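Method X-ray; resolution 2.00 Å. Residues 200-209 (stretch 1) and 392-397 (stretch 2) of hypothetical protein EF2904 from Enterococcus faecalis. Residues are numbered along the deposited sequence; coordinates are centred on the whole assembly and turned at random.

Stretch 1 (200-209) TLAFCEKAKH
Stretch 2 392-397: IALIEP

From Thr200 the first stretch continues a helix that begins earlier in the chain. Its turns are held by bonds such as Cys204 N to Thr200 O (3.0 Å) and Ala207 N to Phe203 O (2.8 Å). Lys208 is in loop, with phi/psi -42/129, and His209 has positive phi (70/20). In the second stretch, helix 392-395 also begins earlier. Glu396 N still bonds to Ile392 O at 2.8 Å, but Glu396 leaves helical geometry with positive phi (57/66). Pro397 follows at -73/141.

In register, the CA atoms of Lys208 and Ile395 are 4.2 Å apart, and the CA atoms of His209 and Pro397 are 5.2 Å apart. Here His209 N donates to Ile395 O at 2.8 Å, nearly straight at 169°. Lys208 CA makes a CA-H...O contact with the same Ile395 O, at 3.4 Å.

Ile395 is the buried centre of the contact. Its rotamer is m,t (-71°, 161°). Its CG1 lies 3.9 Å from Cys204 CB and 3.8 Å from Ala207 CB. The small side chains of Cys204 (m) and Ala207 let the branched chain pack close to the helix. Ile395 CD1 reaches Phe203 CE2 at 4.0 Å, obliquely to the ring; Phe203 is t (155°). Leu394 (m,t) extends the apolar patch, with its CB 3.8 Å from Cys204 CB and its CD1 3.7 Å from CD2 of Leu201 (m,t).

Polar groups lie at the margin. The CA-to-CB bond of Lys208 points away, but its long chain (chi -164°, 95°, -164°, 175°) returns. Lys208 NZ donates to Leu394 O at 2.9 Å and forms a salt bridge with Glu396 OE2 at 3.2 Å, a weak hydrogen bond. Glu396 is m,t, with chi3 55°. A water links His209 NE2 (2.8 Å from its O) to Glu396 OE2, donating to the latter at 3.3 Å. The His209 rotamer is m, with chi2 143°.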

# COMPACT_ATOMS: atom_id res chain seq x y z
N THR A 200 -8.85 -2.91 12.62
CA THR A 200 -8.19 -4.22 12.59
C THR A 200 -8.88 -5.14 13.62
O THR A 200 -9.22 -6.29 13.31
CB THR A 200 -6.67 -4.15 12.81
OG1 THR A 200 -6.04 -3.48 11.70
CG2 THR A 200 -6.04 -5.57 12.92
N LEU A 201 -9.11 -4.62 14.83
CA LEU A 201 -9.82 -5.39 15.86
C LEU A 201 -11.20 -5.85 15.39
O LEU A 201 -11.54 -7.02 15.55
CB LEU A 201 -9.96 -4.58 17.15
CG LEU A 201 -8.64 -4.33 17.89
CD1 LEU A 201 -8.93 -3.61 19.21
CD2 LEU A 201 -7.89 -5.65 18.15
N ALA A 202 -11.99 -4.94 14.81
CA ALA A 202 -13.30 -5.27 14.27
C ALA A 202 -13.20 -6.31 13.16
O ALA A 202 -14.09 -7.15 13.01
CB ALA A 202 -14.02 -4.03 13.77
N PHE A 203 -12.11 -6.26 12.39
CA PHE A 203 -11.88 -7.24 11.34
C PHE A 203 -11.68 -8.65 11.93
O PHE A 203 -12.21 -9.62 11.42
CB PHE A 203 -10.65 -6.84 10.50
CG PHE A 203 -9.98 -8.01 9.82
CD1 PHE A 203 -10.60 -8.65 8.75
CD2 PHE A 203 -8.75 -8.48 10.27
CE1 PHE A 203 -9.99 -9.75 8.12
CE2 PHE A 203 -8.14 -9.57 9.67
CZ PHE A 203 -8.77 -10.20 8.58
N CYS A 204 -10.85 -8.73 12.97
CA CYS A 204 -10.56 -10.01 13.63
C CYS A 204 -11.84 -10.67 14.15
O CYS A 204 -12.02 -11.89 14.03
CB CYS A 204 -9.58 -9.79 14.78
SG CYS A 204 -7.90 -9.42 14.29
N GLU A 205 -12.74 -9.86 14.71
CA GLU A 205 -14.05 -10.32 15.18
C GLU A 205 -14.93 -10.87 14.05
O GLU A 205 -15.66 -11.85 14.24
CB GLU A 205 -14.79 -9.21 15.91
CG GLU A 205 -16.20 -9.59 16.41
CD GLU A 205 -16.18 -10.84 17.31
OE1 GLU A 205 -15.70 -10.72 18.47
OE2 GLU A 205 -16.62 -11.94 16.86
N LYS A 206 -14.90 -10.20 12.91
CA LYS A 206 -15.63 -10.69 11.74
C LYS A 206 -14.97 -11.95 11.19
O LYS A 206 -15.64 -12.83 10.63
CB LYS A 206 -15.66 -9.61 10.66
CG LYS A 206 -16.60 -8.46 10.96
CD LYS A 206 -16.72 -7.54 9.71
CE LYS A 206 -17.97 -6.69 9.75
NZ LYS A 206 -19.18 -7.37 9.20
N ALA A 207 -13.65 -12.05 11.36
CA ALA A 207 -12.88 -13.15 10.79
C ALA A 207 -12.85 -14.38 11.72
O ALA A 207 -12.35 -15.43 11.33
CB ALA A 207 -11.46 -12.71 10.46
N LYS A 208 -13.34 -14.21 12.95
CA LYS A 208 -13.29 -15.26 13.97
C LYS A 208 -13.63 -16.65 13.37
O LYS A 208 -14.63 -16.78 12.69
CB LYS A 208 -14.30 -14.94 15.08
CG LYS A 208 -14.10 -15.72 16.38
CD LYS A 208 -13.29 -14.93 17.39
CE LYS A 208 -12.77 -15.85 18.48
NZ LYS A 208 -11.87 -15.15 19.43
N HIS A 209 -12.78 -17.64 13.61
CA HIS A 209 -13.08 -19.05 13.28
C HIS A 209 -13.09 -19.33 11.77
O HIS A 209 -13.66 -20.34 11.32
CB HIS A 209 -14.42 -19.49 13.91
CG HIS A 209 -14.46 -19.38 15.40
ND1 HIS A 209 -15.59 -19.00 16.09
CD2 HIS A 209 -13.50 -19.62 16.34
CE1 HIS A 209 -15.33 -18.99 17.39
NE2 HIS A 209 -14.08 -19.38 17.56
N ILE A 392 -3.75 -13.52 15.06
CA ILE A 392 -4.05 -14.96 14.97
C ILE A 392 -4.80 -15.43 16.21
O ILE A 392 -5.80 -16.15 16.10
CB ILE A 392 -2.77 -15.80 14.76
CG1 ILE A 392 -2.11 -15.43 13.42
CG2 ILE A 392 -3.07 -17.34 14.84
CD1 ILE A 392 -0.65 -15.76 13.32
N ALA A 393 -4.36 -14.97 17.39
CA ALA A 393 -5.05 -15.27 18.65
C ALA A 393 -6.50 -14.78 18.65
O ALA A 393 -7.40 -15.52 19.05
CB ALA A 393 -4.27 -14.74 19.86
N LEU A 394 -6.75 -13.55 18.20
CA LEU A 394 -8.12 -13.03 18.14
C LEU A 394 -9.01 -13.78 17.16
O LEU A 394 -10.20 -13.97 17.43
CB LEU A 394 -8.14 -11.52 17.85
CG LEU A 394 -7.68 -10.57 18.96
CD1 LEU A 394 -7.23 -9.26 18.34
CD2 LEU A 394 -8.78 -10.35 19.98
N ILE A 395 -8.46 -14.21 16.03
CA ILE A 395 -9.25 -14.89 15.00
C ILE A 395 -9.44 -16.40 15.26
O ILE A 395 -10.52 -16.93 15.03
CB ILE A 395 -8.61 -14.68 13.59
CG1 ILE A 395 -8.78 -13.23 13.14
CG2 ILE A 395 -9.17 -15.66 12.57
CD1 ILE A 395 -7.82 -12.83 12.02
N GLU A 396 -8.38 -17.06 15.73
CA GLU A 396 -8.36 -18.53 15.96
C GLU A 396 -8.70 -19.26 14.66
O GLU A 396 -9.77 -19.88 14.54
CB GLU A 396 -9.28 -18.95 17.13
CG GLU A 396 -9.06 -18.20 18.47
CD GLU A 396 -9.90 -18.79 19.62
OE1 GLU A 396 -9.77 -20.01 19.85
OE2 GLU A 396 -10.70 -18.06 20.27
N PRO A 397 -7.81 -19.15 13.65
CA PRO A 397 -8.06 -19.73 12.35
C PRO A 397 -7.92 -21.27 12.41
O PRO A 397 -7.04 -21.78 13.10
CB PRO A 397 -6.96 -19.13 11.48
CG PRO A 397 -5.83 -18.91 12.41
CD PRO A 397 -6.50 -18.47 13.69
O HOH W 1 -13.55 -19.70 20.25